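PDB 4ND2: lactate dehydrogenase, adjacent gene encodes predicted malate dehydrogenase from Cryptosporidium parvum, which probably interconverts (S)-lactate and pyruvate using the NAD(+)/NADH couple, as an L-lactate dehydrogenase of the LDH/MDH superfamily. Local coordinates for residues R5-I10 with A246-K251; Y21-D26 with A239-A244. All coordinates share one frame; numbering follows the deposited sequence.

Contact 1 of 2, residues R5-I10 with A246-K251; sequences RKIAVI and AYLKDK
R5 reaches across to L248 at the end of helix 234-248. CB points toward the helix end, and with chi1 at -72° CG turns anti to the carbonyl carbon, where it meets CD2 of L248 at 4.1 Å. From CG to NE the chain runs extended; the arginine and leucine side chains slide past each other in opposite directions, with CG the carbon that touches. Further out, L248 O lies over one face of the guanidinium, offset toward the rim, 3.4 Å from CZ. At the tip, NH1 is 3.2 Å from L248 O, but the oxygen lies above the plane and the angle is too poor for a hydrogen bond; the approach is probably a favourable electrostatic one all the same. NH2 ends 4.2 Å from CG of K249 and 4.4 Å from its NZ. These like charges sit at a subunit boundary: K249 NZ makes a weak hydrogen bond to N27 O of the second subunit, whose own R5 also comes close to R5 NH2.

Strand 6-10, which starts at the next residue, belongs to the parallel sheet of the Rossmann-type NAD-binding domain, bonded between strands 30-34 and 75-78. I7 sends its CD1 to CD1 of L248 at 3.9 Å, the two side chains crossing at a slant. L248 thus spends one methyl on R5 and the other on I7, and it also packs on V75 of strand 75-78. Just past the leucine, the helix is closed by a Schellman motif: D250 takes positive phi, while K251 N bonds back to A246 O at 3.0 Å and D250 N to Y247 O. D250 itself forms salt bridges with K252 and with R4 of the second subunit.

Contact 2 of 2, residues Y21-D26 with A239-A244; sequences YIVGKD and AAVKMA
V241 meets both I22 and V23 with its two methyls, and nearly all of the contact is this one valine set against helix 14-26. Its CG2 lies 4.0 Å from CG2 of V23 and 4.1 Å from CG2 of I22, while CG1 also touches I22 CG2 at 4.1 Å. The I22 branch that does this work is the short one: CG2 stands anti to the backbone N, and the longer CG1 arm leads away from V241, the two side chains crossing at about a right angle. One turn further along, D26 puts OD2 only loosely near V241 CG1, at 4.4 Å; its other oxygen, OD1, pairs outside this contact, in a salt bridge with K25 of the third subunit.

The axes of the two short segments approach to 10.3 Å and cross at -48°, and the CA atoms of V23 and V241 are the nearest pair, 6.8 Å apart. Through Y21 and K25 the same helix also packs on helix 40-55, and Y21 meets F234 of the third subunit. The glycine-rich segment G11-G16 runs from the end of strand 6-10 into the first turn of helix 14-26, consistent with a dinucleotide-binding motif, and V241 therefore packs against the helix of the first strand-turn-helix unit of a Rossmann-type fold.

Both contacts use helix 234-248 of the C-terminal alpha/beta domain, and against it they set consecutive elements of the NAD-binding part, strand 6-10 in contact 1 and helix 14-26 in contact 2. Contact 2 is buried and almost wholly apolar, valine and isoleucine methyls between helices. Contact 1 is only partly buried: beside an aliphatic patch it brings together an arginine, a lysine and a carbonyl at the helix end. Each lies near a different neighbouring subunit, the second for contact 1 and the third for contact 2. Their centres are about 9 Å apart, and they join directly where I7 CD1 packs on V23 CG2 at 3.9 Å and on A244 CB.

Contact 1 of 2, residues R5-I10 with A246-K251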
ATOM      1  N   ARG A   5      11.305  -3.038 -14.350  1.00 27.29           N
ATOM      2  CA  ARG A   5      12.339  -3.506 -13.437  1.00 26.41           C
ATOM      3  C   ARG A   5      12.276  -5.030 -13.363  1.00 24.84           C
ATOM      4  O   ARG A   5      11.199  -5.618 -13.469  1.00 23.79           O
ATOM      5  CB  ARG A   5      12.169  -2.869 -12.058  1.00 27.33           C
ATOM      6  CG  ARG A   5      12.550  -1.397 -12.053  1.00 28.67           C
ATOM      7  CD  ARG A   5      11.880  -0.619 -10.935  1.00 30.20           C
ATOM      8  NE  ARG A   5      12.365   0.764 -10.881  1.00 31.38           N
ATOM      9  CZ  ARG A   5      11.869   1.717 -10.093  1.00 31.82           C
ATOM     10  NH1 ARG A   5      12.390   2.940 -10.125  1.00 33.16           N
ATOM     11  NH2 ARG A   5      10.855   1.461  -9.276  1.00 32.19           N
ATOM     12  N   LYS A   6      13.437  -5.657 -13.202  1.00 23.51           N
ATOM     13  CA  LYS A   6      13.557  -7.111 -13.298  1.00 22.77           C
ATOM     14  C   LYS A   6      14.442  -7.670 -12.187  1.00 21.64           C
ATOM     15  O   LYS A   6      15.599  -7.265 -12.042  1.00 21.38           O
ATOM     16  CB  LYS A   6      14.132  -7.487 -14.669  1.00 23.25           C
ATOM     17  CG  LYS A   6      14.231  -8.980 -14.930  1.00 23.72           C
ATOM     18  CD  LYS A   6      14.701  -9.260 -16.349  1.00 24.38           C
ATOM     19  CE  LYS A   6      14.910 -10.750 -16.573  1.00 24.74           C
ATOM     20  NZ  LYS A   6      15.199 -11.069 -17.996  1.00 24.81           N
ATOM     21  N   ILE A   7      13.884  -8.594 -11.409  1.00 20.46           N
ATOM     22  CA  ILE A   7      14.618  -9.284 -10.354  1.00 19.90           C
ATOM     23  C   ILE A   7      14.727 -10.766 -10.689  1.00 19.63           C
ATOM     24  O   ILE A   7      13.722 -11.422 -10.962  1.00 19.72           O
ATOM     25  CB  ILE A   7      13.929  -9.134  -8.979  1.00 19.57           C
ATOM     26  CG1 ILE A   7      13.851  -7.651  -8.583  1.00 19.44           C
ATOM     27  CG2 ILE A   7      14.675  -9.940  -7.921  1.00 19.48           C
ATOM     28  CD1 ILE A   7      13.099  -7.389  -7.296  1.00 19.54           C
ATOM     29  N   ALA A   8      15.951 -11.285 -10.667  1.00 19.38           N
ATOM     30  CA  ALA A   8      16.188 -12.716 -10.840  1.00 19.47           C
ATOM     31  C   ALA A   8      16.398 -13.359  -9.475  1.00 19.37           C
ATOM     32  O   ALA A   8      17.234 -12.906  -8.691  1.00 19.46           O
ATOM     33  CB  ALA A   8      17.396 -12.956 -11.733  1.00 19.38           C
ATOM     34  N   VAL A   9      15.620 -14.400  -9.194  1.00 18.92           N
ATOM     35  CA  VAL A   9      15.741 -15.163  -7.962  1.00 18.94           C
ATOM     36  C   VAL A   9      16.360 -16.521  -8.295  1.00 19.15           C
ATOM     37  O   VAL A   9      15.715 -17.369  -8.924  1.00 19.02           O
ATOM     38  CB  VAL A   9      14.367 -15.347  -7.285  1.00 18.72           C
ATOM     39  CG1 VAL A   9      14.501 -16.156  -6.004  1.00 18.67           C
ATOM     40  CG2 VAL A   9      13.731 -13.991  -7.005  1.00 18.83           C
ATOM     41  N   ILE A  10      17.612 -16.712  -7.883  1.00 19.33           N
ATOM     42  CA  ILE A  10      18.366 -17.927  -8.202  1.00 19.40           C
ATOM     43  C   ILE A  10      18.167 -18.933  -7.077  1.00 19.41           C
ATOM     44  O   ILE A  10      18.747 -18.799  -5.997  1.00 19.54           O
ATOM     45  CB  ILE A  10      19.872 -17.643  -8.396  1.00 19.52           C
ATOM     46  CG1 ILE A  10      20.092 -16.435  -9.319  1.00 19.56           C
ATOM     47  CG2 ILE A  10      20.584 -18.876  -8.941  1.00 19.46           C
ATOM     48  CD1 ILE A  10      19.386 -16.518 -10.659  1.00 19.68           C
ATOM     49  N   ALA A 246      15.472  -0.816  -1.767  1.00 18.90           N
ATOM     50  CA  ALA A 246      16.432   0.261  -1.532  1.00 18.60           C
ATOM     51  C   ALA A 246      17.249   0.568  -2.783  1.00 18.28           C
ATOM     52  O   ALA A 246      17.489   1.733  -3.103  1.00 17.99           O
ATOM     53  CB  ALA A 246      17.354  -0.095  -0.376  1.00 18.72           C
ATOM     54  N   TYR A 247      17.666  -0.482  -3.487  1.00 18.04           N
ATOM     55  CA  TYR A 247      18.417  -0.331  -4.726  1.00 18.19           C
ATOM     56  C   TYR A 247      17.540   0.219  -5.850  1.00 18.29           C
ATOM     57  O   TYR A 247      17.880   1.223  -6.471  1.00 18.03           O
ATOM     58  CB  TYR A 247      19.037  -1.670  -5.150  1.00 18.31           C
ATOM     59  CG  TYR A 247      19.841  -1.581  -6.427  1.00 18.45           C
ATOM     60  CD1 TYR A 247      21.141  -1.084  -6.418  1.00 18.70           C
ATOM     61  CD2 TYR A 247      19.301  -1.983  -7.645  1.00 18.63           C
ATOM     62  CE1 TYR A 247      21.880  -0.986  -7.585  1.00 18.86           C
ATOM     63  CE2 TYR A 247      20.036  -1.895  -8.818  1.00 18.85           C
ATOM     64  CZ  TYR A 247      21.322  -1.395  -8.782  1.00 18.98           C
ATOM     65  OH  TYR A 247      22.054  -1.308  -9.942  1.00 19.23           O
ATOM     66  N   LEU A 248      16.413  -0.443  -6.102  1.00 18.61           N
ATOM     67  CA  LEU A 248      15.551  -0.107  -7.238  1.00 19.02           C
ATOM     68  C   LEU A 248      14.924   1.282  -7.136  1.00 19.45           C
ATOM     69  O   LEU A 248      14.704   1.933  -8.153  1.00 19.50           O
ATOM     70  CB  LEU A 248      14.452  -1.163  -7.413  1.00 18.82           C
ATOM     71  CG  LEU A 248      14.927  -2.546  -7.874  1.00 18.75           C
ATOM     72  CD1 LEU A 248      13.818  -3.581  -7.729  1.00 18.79           C
ATOM     73  CD2 LEU A 248      15.420  -2.496  -9.309  1.00 18.75           C
ATOM     74  N   LYS A 249      14.637   1.725  -5.916  1.00 20.19           N
ATOM     75  CA  LYS A 249      14.036   3.041  -5.693  1.00 20.80           C
ATOM     76  C   LYS A 249      15.054   4.098  -5.251  1.00 20.73           C
ATOM     77  O   LYS A 249      14.680   5.237  -4.970  1.00 19.96           O
ATOM     78  CB  LYS A 249      12.904   2.925  -4.673  1.00 21.83           C
ATOM     79  CG  LYS A 249      11.742   2.082  -5.177  1.00 22.84           C
ATOM     80  CD  LYS A 249      10.768   1.733  -4.064  1.00 24.03           C
ATOM     81  CE  LYS A 249       9.391   1.372  -4.602  1.00 24.94           C
ATOM     82  NZ  LYS A 249       8.803   2.402  -5.510  1.00 25.54           N
ATOM     83  N   ASP A 250      16.334   3.721  -5.202  1.00 20.78           N
ATOM     84  CA  ASP A 250      17.418   4.645  -4.854  1.00 21.11           C
ATOM     85  C   ASP A 250      17.112   5.366  -3.541  1.00 21.01           C
ATOM     86  O   ASP A 250      17.177   6.593  -3.462  1.00 20.74           O
ATOM     87  CB  ASP A 250      17.639   5.653  -5.991  1.00 21.31           C
ATOM     88  CG  ASP A 250      18.850   6.553  -5.762  1.00 21.82           C
ATOM     89  OD1 ASP A 250      19.878   6.074  -5.235  1.00 21.67           O
ATOM     90  OD2 ASP A 250      18.768   7.748  -6.116  1.00 21.96           O
ATOM     91  N   LYS A 251      16.779   4.589  -2.515  1.00 21.20           N
ATOM     92  CA  LYS A 251      16.274   5.142  -1.255  1.00 21.70           C
ATOM     93  C   LYS A 251      17.311   5.860  -0.395  1.00 21.55           C
ATOM     94  O   LYS A 251      16.941   6.691   0.438  1.00 21.37           O
ATOM     95  CB  LYS A 251      15.648   4.040  -0.400  1.00 22.35           C
ATOM     96  CG  LYS A 251      14.316   3.521  -0.901  1.00 23.17           C
ATOM     97  CD  LYS A 251      13.674   2.647   0.162  1.00 24.14           C
ATOM     98  CE  LYS A 251      12.471   1.900  -0.373  1.00 25.11           C
ATOM     99  NZ  LYS A 251      11.877   1.027   0.680  1.00 26.05           N
TER

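Contact 2 of 2, residues Y21-D26 with A239-A244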
ATOM      1  N   TYR A  21       6.694 -13.972  -4.543  1.00 16.64           N
ATOM      2  CA  TYR A  21       5.339 -13.686  -4.070  1.00 16.83           C
ATOM      3  C   TYR A  21       5.198 -12.227  -3.637  1.00 16.89           C
ATOM      4  O   TYR A  21       4.269 -11.528  -4.050  1.00 16.54           O
ATOM      5  CB  TYR A  21       5.047 -14.615  -2.882  1.00 16.88           C
ATOM      6  CG  TYR A  21       3.610 -14.788  -2.431  1.00 16.91           C
ATOM      7  CD1 TYR A  21       2.548 -14.791  -3.334  1.00 17.11           C
ATOM      8  CD2 TYR A  21       3.324 -15.039  -1.089  1.00 17.05           C
ATOM      9  CE1 TYR A  21       1.246 -14.992  -2.904  1.00 17.04           C
ATOM     10  CE2 TYR A  21       2.028 -15.244  -0.653  1.00 17.09           C
ATOM     11  CZ  TYR A  21       0.992 -15.224  -1.563  1.00 17.26           C
ATOM     12  OH  TYR A  21      -0.296 -15.437  -1.123  1.00 17.40           O
ATOM     13  N   ILE A  22       6.140 -11.779  -2.814  1.00 17.07           N
ATOM     14  CA  ILE A  22       6.107 -10.431  -2.238  1.00 17.50           C
ATOM     15  C   ILE A  22       6.470  -9.365  -3.270  1.00 17.40           C
ATOM     16  O   ILE A  22       5.821  -8.318  -3.332  1.00 17.38           O
ATOM     17  CB  ILE A  22       7.045 -10.331  -1.012  1.00 17.89           C
ATOM     18  CG1 ILE A  22       6.594 -11.305   0.084  1.00 18.08           C
ATOM     19  CG2 ILE A  22       7.104  -8.902  -0.477  1.00 18.24           C
ATOM     20  CD1 ILE A  22       5.170 -11.115   0.555  1.00 18.37           C
ATOM     21  N   VAL A  23       7.502  -9.627  -4.071  1.00 17.35           N
ATOM     22  CA  VAL A  23       7.890  -8.719  -5.153  1.00 17.58           C
ATOM     23  C   VAL A  23       6.705  -8.500  -6.090  1.00 17.84           C
ATOM     24  O   VAL A  23       6.397  -7.364  -6.455  1.00 17.23           O
ATOM     25  CB  VAL A  23       9.096  -9.258  -5.960  1.00 17.66           C
ATOM     26  CG1 VAL A  23       9.277  -8.495  -7.267  1.00 17.52           C
ATOM     27  CG2 VAL A  23      10.374  -9.192  -5.131  1.00 17.78           C
ATOM     28  N   GLY A  24       6.052  -9.597  -6.474  1.00 18.18           N
ATOM     29  CA  GLY A  24       4.866  -9.540  -7.321  1.00 18.46           C
ATOM     30  C   GLY A  24       3.724  -8.778  -6.675  1.00 18.94           C
ATOM     31  O   GLY A  24       3.121  -7.908  -7.300  1.00 18.72           O
ATOM     32  N   LYS A  25       3.434  -9.102  -5.416  1.00 19.56           N
ATOM     33  CA  LYS A  25       2.377  -8.419  -4.666  1.00 20.26           C
ATOM     34  C   LYS A  25       2.581  -6.902  -4.643  1.00 20.52           C
ATOM     35  O   LYS A  25       1.637  -6.147  -4.861  1.00 20.45           O
ATOM     36  CB  LYS A  25       2.300  -8.956  -3.236  1.00 20.64           C
ATOM     37  CG  LYS A  25       1.242  -8.284  -2.373  1.00 21.12           C
ATOM     38  CD  LYS A  25       1.222  -8.856  -0.966  1.00 21.60           C
ATOM     39  CE  LYS A  25       0.033  -8.341  -0.169  1.00 22.10           C
ATOM     40  NZ  LYS A  25      -0.056  -6.857  -0.171  1.00 22.43           N
ATOM     41  N   ASP A  26       3.812  -6.466  -4.384  1.00 20.92           N
ATOM     42  CA  ASP A  26       4.133  -5.034  -4.309  1.00 21.19           C
ATOM     43  C   ASP A  26       4.276  -4.373  -5.684  1.00 20.76           C
ATOM     44  O   ASP A  26       4.413  -3.153  -5.769  1.00 20.08           O
ATOM     45  CB  ASP A  26       5.433  -4.815  -3.527  1.00 21.79           C
ATOM     46  CG  ASP A  26       5.337  -5.259  -2.075  1.00 22.58           C
ATOM     47  OD1 ASP A  26       4.215  -5.361  -1.535  1.00 23.58           O
ATOM     48  OD2 ASP A  26       6.397  -5.505  -1.466  1.00 23.22           O
ATOM     49  N   ALA A 239      13.246  -9.558   4.165  1.00 15.99           N
ATOM     50  CA  ALA A 239      14.476  -8.783   4.330  1.00 16.21           C
ATOM     51  C   ALA A 239      15.165  -8.530   2.991  1.00 16.60           C
ATOM     52  O   ALA A 239      15.612  -7.416   2.716  1.00 16.56           O
ATOM     53  CB  ALA A 239      15.423  -9.502   5.279  1.00 16.28           C
ATOM     54  N   ALA A 240      15.243  -9.569   2.161  1.00 16.79           N
ATOM     55  CA  ALA A 240      15.847  -9.455   0.832  1.00 17.01           C
ATOM     56  C   ALA A 240      15.090  -8.465  -0.052  1.00 16.99           C
ATOM     57  O   ALA A 240      15.705  -7.717  -0.815  1.00 17.05           O
ATOM     58  CB  ALA A 240      15.907 -10.819   0.161  1.00 17.06           C
ATOM     59  N   VAL A 241      13.762  -8.465   0.055  1.00 17.08           N
ATOM     60  CA  VAL A 241      12.921  -7.553  -0.724  1.00 17.45           C
ATOM     61  C   VAL A 241      13.160  -6.101  -0.302  1.00 17.76           C
ATOM     62  O   VAL A 241      13.239  -5.211  -1.151  1.00 17.62           O
ATOM     63  CB  VAL A 241      11.417  -7.906  -0.606  1.00 17.55           C
ATOM     64  CG1 VAL A 241      10.551  -6.852  -1.288  1.00 17.72           C
ATOM     65  CG2 VAL A 241      11.138  -9.274  -1.214  1.00 17.64           C
ATOM     66  N   LYS A 242      13.294  -5.865   1.002  1.00 18.14           N
ATOM     67  CA  LYS A 242      13.599  -4.522   1.501  1.00 18.62           C
ATOM     68  C   LYS A 242      14.916  -4.017   0.915  1.00 18.24           C
ATOM     69  O   LYS A 242      15.025  -2.852   0.543  1.00 17.87           O
ATOM     70  CB  LYS A 242      13.662  -4.498   3.035  1.00 19.43           C
ATOM     71  CG  LYS A 242      12.365  -4.868   3.749  1.00 20.14           C
ATOM     72  CD  LYS A 242      11.173  -4.005   3.357  1.00 20.85           C
ATOM     73  CE  LYS A 242      11.348  -2.553   3.785  1.00 21.52           C
ATOM     74  NZ  LYS A 242      10.165  -1.738   3.403  1.00 22.19           N
ATOM     75  N   MET A 243      15.903  -4.903   0.810  1.00 18.11           N
ATOM     76  CA  MET A 243      17.194  -4.554   0.212  1.00 18.18           C
ATOM     77  C   MET A 243      17.068  -4.269  -1.285  1.00 18.09           C
ATOM     78  O   MET A 243      17.678  -3.329  -1.792  1.00 17.77           O
ATOM     79  CB  MET A 243      18.219  -5.666   0.458  1.00 18.34           C
ATOM     80  CG  MET A 243      18.584  -5.831   1.924  1.00 18.61           C
ATOM     81  SD  MET A 243      19.716  -7.195   2.245  1.00 18.93           S
ATOM     82  CE  MET A 243      21.195  -6.616   1.423  1.00 18.66           C
ATOM     83  N   ALA A 244      16.271  -5.077  -1.983  1.00 18.14           N
ATOM     84  CA  ALA A 244      16.002  -4.862  -3.406  1.00 18.44           C
ATOM     85  C   ALA A 244      15.283  -3.533  -3.646  1.00 18.77           C
ATOM     86  O   ALA A 244      15.611  -2.815  -4.595  1.00 18.55           O
ATOM     87  CB  ALA A 244      15.186  -6.016  -3.977  1.00 18.38           C
TER